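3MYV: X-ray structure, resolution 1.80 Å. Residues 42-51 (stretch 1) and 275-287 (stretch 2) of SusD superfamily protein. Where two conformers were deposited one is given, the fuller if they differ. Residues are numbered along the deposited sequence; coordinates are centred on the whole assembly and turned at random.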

ATOM      1  N   ASP A  42      -7.729  -2.377  -3.319  1.00 12.55           N
ATOM      2  CA  ASP A  42      -9.107  -1.928  -3.124  1.00 12.48           C
ATOM      3  C   ASP A  42     -10.124  -2.777  -3.878  1.00 13.54           C
ATOM      4  O   ASP A  42     -11.168  -3.142  -3.328  1.00 15.27           O
HETATM    5  N   MSE A  43      -9.844  -3.096  -5.151  1.00 14.88           N
HETATM    6  CA  MSE A  43     -10.841  -3.769  -5.972  1.00 15.43           C
HETATM    7  C   MSE A  43     -11.091  -5.206  -5.529  1.00 12.27           C
HETATM    8  O   MSE A  43     -12.150  -5.759  -5.810  1.00 14.78           O
ATOM      9  N   LYS A  44     -10.133  -5.785  -4.815  1.00 12.12           N
ATOM     10  CA  LYS A  44     -10.243  -7.151  -4.290  1.00 12.54           C
ATOM     11  C   LYS A  44     -10.905  -7.247  -2.909  1.00 14.37           C
ATOM     12  O   LYS A  44     -11.186  -8.355  -2.398  1.00 15.52           O
ATOM     13  N   GLY A  45     -11.120  -6.098  -2.287  1.00 13.74           N
ATOM     14  CA  GLY A  45     -11.857  -6.023  -1.034  1.00 13.69           C
ATOM     15  C   GLY A  45     -13.377  -5.974  -1.220  1.00 13.83           C
ATOM     16  O   GLY A  45     -13.911  -6.347  -2.275  1.00 13.59           O
ATOM     17  N   ASP A  46     -14.055  -5.502  -0.179  1.00 13.71           N
ATOM     18  CA  ASP A  46     -15.519  -5.369  -0.183  1.00 14.43           C
ATOM     19  C   ASP A  46     -16.014  -3.928  -0.274  1.00 13.02           C
ATOM     20  O   ASP A  46     -17.242  -3.674  -0.289  1.00 15.45           O
ATOM     21  N   ASP A  47     -15.082  -2.972  -0.332  1.00 13.08           N
ATOM     22  CA  ASP A  47     -15.448  -1.539  -0.255  1.00 11.59           C
ATOM     23  C   ASP A  47     -15.388  -0.766  -1.561  1.00 13.81           C
ATOM     24  O   ASP A  47     -15.976   0.326  -1.664  1.00 10.89           O
HETATM   25  N   MSE A  48     -14.686  -1.321  -2.546  1.00 13.58           N
HETATM   26  CA  MSE A  48     -14.674  -0.780  -3.903  1.00 11.97           C
HETATM   27  C   MSE A  48     -14.888  -1.883  -4.905  1.00 13.41           C
HETATM   28  O   MSE A  48     -14.560  -3.038  -4.633  1.00 14.08           O
ATOM     29  N   GLN A  49     -15.474  -1.517  -6.044  1.00 11.85           N
ATOM     30  CA  GLN A  49     -15.719  -2.461  -7.107  1.00 12.58           C
ATOM     31  C   GLN A  49     -15.483  -1.810  -8.457  1.00 13.89           C
ATOM     32  O   GLN A  49     -15.473  -0.574  -8.599  1.00 12.89           O
ATOM     33  N   SER A  50     -15.312  -2.651  -9.461  1.00 14.26           N
ATOM     34  CA  SER A  50     -15.258  -2.206 -10.841  1.00 14.53           C
ATOM     35  C   SER A  50     -16.606  -1.707 -11.373  1.00 13.99           C
ATOM     36  O   SER A  50     -17.675  -2.114 -10.928  1.00 14.99           O
ATOM     37  N   SER A  51     -16.536  -0.806 -12.346  1.00 16.00           N
ATOM     38  CA  SER A  51     -17.667  -0.516 -13.196  1.00 15.21           C
ATOM     39  C   SER A  51     -17.639  -1.558 -14.319  1.00 17.44           C
ATOM     40  O   SER A  51     -16.845  -2.505 -14.270  1.00 17.04           O
ATOM     41  N   GLN A 275     -13.667   6.431 -15.147  1.00 11.86           N
ATOM     42  CA  GLN A 275     -14.843   5.818 -14.515  1.00 13.35           C
ATOM     43  C   GLN A 275     -14.698   4.307 -14.330  1.00 12.75           C
ATOM     44  O   GLN A 275     -15.622   3.556 -14.611  1.00 13.22           O
ATOM     45  N   LYS A 276     -13.543   3.887 -13.812  1.00 13.57           N
ATOM     46  CA  LYS A 276     -13.192   2.480 -13.723  1.00 13.51           C
ATOM     47  C   LYS A 276     -13.758   1.755 -12.523  1.00 14.65           C
ATOM     48  O   LYS A 276     -13.823   0.510 -12.521  1.00 12.86           O
ATOM     49  N   GLY A 277     -14.159   2.510 -11.513  1.00 13.78           N
ATOM     50  CA  GLY A 277     -14.636   1.886 -10.284  1.00 15.40           C
ATOM     51  C   GLY A 277     -15.437   2.825  -9.410  1.00 13.74           C
ATOM     52  O   GLY A 277     -15.417   4.039  -9.598  1.00 14.01           O
ATOM     53  N   PHE A 278     -16.145   2.207  -8.464  1.00 13.83           N
ATOM     54  CA  PHE A 278     -17.017   2.877  -7.499  1.00 13.55           C
ATOM     55  C   PHE A 278     -16.685   2.346  -6.139  1.00 12.04           C
ATOM     56  O   PHE A 278     -16.033   1.304  -6.039  1.00 13.03           O
ATOM     57  N   VAL A 279     -17.112   3.041  -5.073  1.00 13.08           N
ATOM     58  CA  VAL A 279     -17.284   2.348  -3.814  1.00 13.41           C
ATOM     59  C   VAL A 279     -18.473   1.401  -3.978  1.00 15.06           C
ATOM     60  O   VAL A 279     -19.339   1.605  -4.821  1.00 13.82           O
ATOM     61  N   THR A 280     -18.505   0.363  -3.164  1.00 13.62           N
ATOM     62  CA  THR A 280     -19.624  -0.575  -3.166  1.00 13.35           C
ATOM     63  C   THR A 280     -20.809   0.032  -2.391  1.00 15.87           C
ATOM     64  O   THR A 280     -20.659   1.039  -1.642  1.00 13.96           O
ATOM     65  N   GLN A 281     -21.982  -0.564  -2.577  1.00 14.96           N
ATOM     66  CA  GLN A 281     -23.160  -0.154  -1.839  0.50 16.16           C
ATOM     67  C   GLN A 281     -22.912  -0.320  -0.327  1.00 16.87           C
ATOM     68  O   GLN A 281     -23.316   0.522   0.467  1.00 15.84           O
ATOM     69  N   LYS A 282     -22.207  -1.382   0.058  1.00 17.61           N
ATOM     70  CA  LYS A 282     -21.873  -1.629   1.464  1.00 16.14           C
ATOM     71  C   LYS A 282     -21.090  -0.456   2.056  1.00 18.20           C
ATOM     72  O   LYS A 282     -21.431   0.029   3.127  1.00 18.04           O
ATOM     73  N   TYR A 283     -20.072   0.029   1.363  1.00 16.56           N
ATOM     74  CA  TYR A 283     -19.282   1.120   1.903  1.00 15.95           C
ATOM     75  C   TYR A 283     -20.113   2.419   1.959  1.00 16.56           C
ATOM     76  O   TYR A 283     -20.103   3.142   2.953  1.00 15.61           O
ATOM     77  N   ALA A 284     -20.849   2.685   0.893  1.00 15.77           N
ATOM     78  CA  ALA A 284     -21.663   3.879   0.820  1.00 15.78           C
ATOM     79  C   ALA A 284     -22.683   3.894   1.951  1.00 17.88           C
ATOM     80  O   ALA A 284     -22.832   4.899   2.652  1.00 17.00           O
ATOM     81  N   GLU A 285     -23.363   2.770   2.146  1.00 17.63           N
ATOM     82  CA  GLU A 285     -24.344   2.640   3.242  1.00 24.06           C
ATOM     83  C   GLU A 285     -23.743   2.773   4.640  1.00 24.12           C
ATOM     84  O   GLU A 285     -24.360   3.411   5.481  1.00 26.31           O
ATOM     85  N   GLN A 286     -22.582   2.151   4.868  1.00 27.57           N
ATOM     86  CA  GLN A 286     -21.769   2.291   6.107  1.00 28.65           C
ATOM     87  C   GLN A 286     -21.616   3.801   6.417  1.00 27.45           C
ATOM     88  O   GLN A 286     -21.943   4.273   7.525  1.00 26.17           O
HETATM   89  N   MSE A 287     -21.195   4.570   5.414  1.00 21.60           N
HETATM   90  CA  MSE A 287     -20.819   5.987   5.623  0.50 21.85           C
HETATM   91  C   MSE A 287     -22.029   6.910   5.712  1.00 21.79           C
HETATM   92  O   MSE A 287     -22.063   7.841   6.539  1.00 21.45           O
TER

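Residues 48-50 and 277-279 pair as short antiparallel strands, with Gln-49 and Phe-278 exchanging both backbone hydrogen bonds, and the side chains pack around this ladder. The charged contacts lie beyond one end of it. Lys-282, on the first turn of the helix, points toward stretch 1 with chi1 t and chi2 between wells at -108°, which brings NZ to 2.6 Å from Asp-47 OD1 (chi1 m) in a salt bridge; a second, from NZ to Asp-46 OD2 (chi1 p), is weak at 3.4 Å. Asp-47 OD1 also lies at the edge of the Tyr-283 ring, 3.7 Å from CD1.

Two hydroxyls bond to backbone carbonyls. Thr-280 OG1 (chi1 p) donates to Asp-46 O at 2.7 Å and, as the helix N-cap, accepts from Tyr-283 N at 3.3 Å. Ser-51, also p and pointing toward stretch 2, donates from OG to Gln-275 O at 2.7 Å. A water links Gln-49 OE1 (2.8 Å) to Gln-281 N (2.9 Å).

Apolar contacts fill the remainder. Gln-49 (chi1 p) and Phe-278 (chi1 m) share one sheet face; Gln-49 CB meets Thr-280 CG2 at 3.9 Å, while Phe-278 CZ reaches Ser-51 CB at 3.6 Å. Selenomethionine Met-48 CE lies 4.3 Å from Val-279 CG1, and Met-43 CE sits 4.0 Å from Gly-277 CA, where a CB would clash.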

ATOM      1  CB  ASP A  42      -9.248  -0.472  -3.554  1.00 11.03           C
ATOM      2  CG  ASP A  42      -8.629   0.492  -2.548  1.00 14.50           C
ATOM      3  OD1 ASP A  42      -9.203   0.606  -1.464  1.00 14.04           O
ATOM      4  OD2 ASP A  42      -7.598   1.133  -2.860  1.00 13.56           O
HETATM    5  CB  MSE A  43     -10.475  -3.723  -7.457  1.00 16.03           C
HETATM    6  CG  MSE A  43     -10.463  -2.263  -8.009  1.00 10.58           C
HETATM    7 SE   MSE A  43     -12.240  -1.503  -8.145  0.75 11.70          SE
HETATM    8  CE  MSE A  43     -11.727   0.329  -7.938  1.00 12.67           C
ATOM      9  CB  LYS A  44      -8.839  -7.796  -4.285  1.00 11.05           C
ATOM     10  CG  LYS A  44      -8.269  -7.953  -5.673  1.00 11.58           C
ATOM     11  CD  LYS A  44      -6.880  -8.587  -5.738  1.00 12.44           C
ATOM     12  CE  LYS A  44      -6.513  -8.957  -7.183  1.00 11.13           C
ATOM     13  NZ  LYS A  44      -7.352 -10.084  -7.663  1.00 12.60           N
ATOM     14  CB  ASP A  46     -16.094  -6.047   1.075  1.00 15.35           C
ATOM     15  CG  ASP A  46     -15.571  -5.440   2.354  1.00 20.08           C
ATOM     16  OD1 ASP A  46     -14.633  -4.631   2.284  1.00 16.73           O
ATOM     17  OD2 ASP A  46     -16.100  -5.778   3.425  1.00 18.57           O
ATOM     18  CB  ASP A  47     -14.565  -0.818   0.761  1.00 13.61           C
ATOM     19  CG  ASP A  47     -14.878  -1.224   2.200  1.00 15.75           C
ATOM     20  OD1 ASP A  47     -16.070  -1.493   2.486  1.00 15.34           O
ATOM     21  OD2 ASP A  47     -13.929  -1.252   3.024  1.00 12.70           O
HETATM   22  CB  MSE A  48     -13.351  -0.089  -4.208  1.00  9.13           C
HETATM   23  CG  MSE A  48     -13.033   1.078  -3.289  1.00 14.59           C
HETATM   24 SE   MSE A  48     -11.771   2.373  -3.990  0.75 11.74          SE
HETATM   25  CE  MSE A  48     -12.944   3.331  -5.173  1.00 15.71           C
ATOM     26  CB  GLN A  49     -17.155  -3.006  -7.003  1.00 12.40           C
ATOM     27  CG  GLN A  49     -18.225  -1.942  -7.260  1.00 13.21           C
ATOM     28  CD  GLN A  49     -19.578  -2.541  -7.508  1.00 18.11           C
ATOM     29  OE1 GLN A  49     -20.307  -2.871  -6.577  1.00 18.17           O
ATOM     30  NE2 GLN A  49     -19.931  -2.658  -8.773  1.00 17.09           N
ATOM     31  CB  SER A  50     -14.786  -3.384 -11.735  1.00 15.76           C
ATOM     32  OG  SER A  50     -14.612  -2.981 -13.072  1.00 24.40           O
ATOM     33  CB  SER A  51     -17.532   0.875 -13.791  1.00 15.95           C
ATOM     34  OG  SER A  51     -16.376   0.944 -14.600  1.00 13.58           O
ATOM     35  CB  GLN A 275     -16.084   6.159 -15.346  1.00 13.41           C
ATOM     36  CG  GLN A 275     -17.451   6.065 -14.655  1.00 16.20           C
ATOM     37  CD  GLN A 275     -18.563   6.405 -15.624  1.00 25.18           C
ATOM     38  OE1 GLN A 275     -19.017   5.556 -16.385  1.00 30.74           O
ATOM     39  NE2 GLN A 275     -18.964   7.675 -15.649  1.00 24.94           N
ATOM     40  CB  LYS A 276     -11.685   2.270 -13.724  1.00 15.00           C
ATOM     41  CG  LYS A 276     -10.954   2.778 -14.993  1.00 16.91           C
ATOM     42  CD  LYS A 276     -11.454   2.155 -16.299  1.00 17.46           C
ATOM     43  CE  LYS A 276     -10.426   2.321 -17.436  1.00 21.39           C
ATOM     44  NZ  LYS A 276     -10.954   1.727 -18.719  1.00 18.81           N
ATOM     45  CB  PHE A 278     -18.477   2.551  -7.795  1.00 15.08           C
ATOM     46  CG  PHE A 278     -18.862   2.719  -9.222  1.00 14.82           C
ATOM     47  CD1 PHE A 278     -18.557   3.915  -9.903  1.00 15.61           C
ATOM     48  CD2 PHE A 278     -19.567   1.733  -9.890  1.00 15.51           C
ATOM     49  CE1 PHE A 278     -18.933   4.087 -11.203  1.00 15.50           C
ATOM     50  CE2 PHE A 278     -19.959   1.902 -11.204  1.00 18.23           C
ATOM     51  CZ  PHE A 278     -19.640   3.085 -11.871  1.00 16.87           C
ATOM     52  CB  VAL A 279     -17.432   3.286  -2.583  1.00 13.02           C
ATOM     53  CG1 VAL A 279     -16.217   4.242  -2.517  1.00 14.46           C
ATOM     54  CG2 VAL A 279     -18.774   4.052  -2.587  1.00 13.83           C
ATOM     55  CB  THR A 280     -19.214  -1.880  -2.485  1.00 12.09           C
ATOM     56  OG1 THR A 280     -18.759  -1.570  -1.165  1.00 11.79           O
ATOM     57  CG2 THR A 280     -18.105  -2.590  -3.270  1.00 17.35           C
ATOM     58  CB  GLN A 281     -24.398  -0.936  -2.288  0.50 17.28           C
ATOM     59  CG  GLN A 281     -25.703  -0.349  -1.747  0.50 16.03           C
ATOM     60  CD  GLN A 281     -26.939  -1.080  -2.224  0.50 17.21           C
ATOM     61  OE1 GLN A 281     -27.063  -1.422  -3.395  0.50 19.24           O
ATOM     62  NE2 GLN A 281     -27.878  -1.298  -1.315  0.50 20.14           N
ATOM     63  CB  LYS A 282     -21.090  -2.939   1.609  1.00 16.47           C
ATOM     64  CG  LYS A 282     -20.517  -3.196   2.994  1.00 18.45           C
ATOM     65  CD  LYS A 282     -18.983  -3.033   3.025  1.00 21.46           C
ATOM     66  CE  LYS A 282     -18.462  -2.971   4.451  1.00 22.99           C
ATOM     67  NZ  LYS A 282     -16.994  -2.740   4.577  1.00 18.32           N
ATOM     68  CB  TYR A 283     -18.017   1.363   1.094  1.00 16.08           C
ATOM     69  CG  TYR A 283     -17.147   2.453   1.714  1.00 12.76           C
ATOM     70  CD1 TYR A 283     -16.231   2.149   2.719  1.00 16.89           C
ATOM     71  CD2 TYR A 283     -17.279   3.786   1.343  1.00 16.93           C
ATOM     72  CE1 TYR A 283     -15.448   3.116   3.296  1.00 15.47           C
ATOM     73  CE2 TYR A 283     -16.515   4.776   1.943  1.00 15.14           C
ATOM     74  CZ  TYR A 283     -15.589   4.422   2.929  1.00 15.58           C
ATOM     75  OH  TYR A 283     -14.817   5.390   3.529  1.00 16.50           O
ATOM     76  CB  ALA A 284     -22.341   3.952  -0.519  1.00 16.31           C
ATOM     77  CB  GLU A 285     -25.106   1.319   3.142  1.00 25.88           C
ATOM     78  CG  GLU A 285     -26.064   1.331   2.016  1.00 29.34           C
ATOM     79  CD  GLU A 285     -26.820   0.019   1.841  1.00 33.79           C
ATOM     80  OE1 GLU A 285     -26.541  -0.986   2.550  1.00 44.11           O
ATOM     81  OE2 GLU A 285     -27.691   0.024   0.964  1.00 33.72           O
ATOM     82  CB  GLN A 286     -20.379   1.543   5.931  1.00 33.33           C
ATOM     83  CG  GLN A 286     -19.167   1.796   6.977  1.00 32.26           C
ATOM     84  CD  GLN A 286     -17.857   0.874   6.787  1.00 39.23           C
ATOM     85  OE1 GLN A 286     -17.544   0.066   7.655  1.00 34.44           O
ATOM     86  NE2 GLN A 286     -17.092   1.067   5.694  1.00 24.17           N
HETATM   87  CB  MSE A 287     -19.921   6.530   4.498  0.50 20.16           C
HETATM   88  CG  MSE A 287     -18.493   6.002   4.427  0.50 17.96           C
HETATM   89 SE   MSE A 287     -17.682   5.471   6.091  0.38 15.76          SE
HETATM   90  CE  MSE A 287     -17.357   7.177   6.906  0.50 16.15           C
TER
HETATM   91  O   HOH W   1     -22.160  -2.803  -4.442  1.00 13.21           O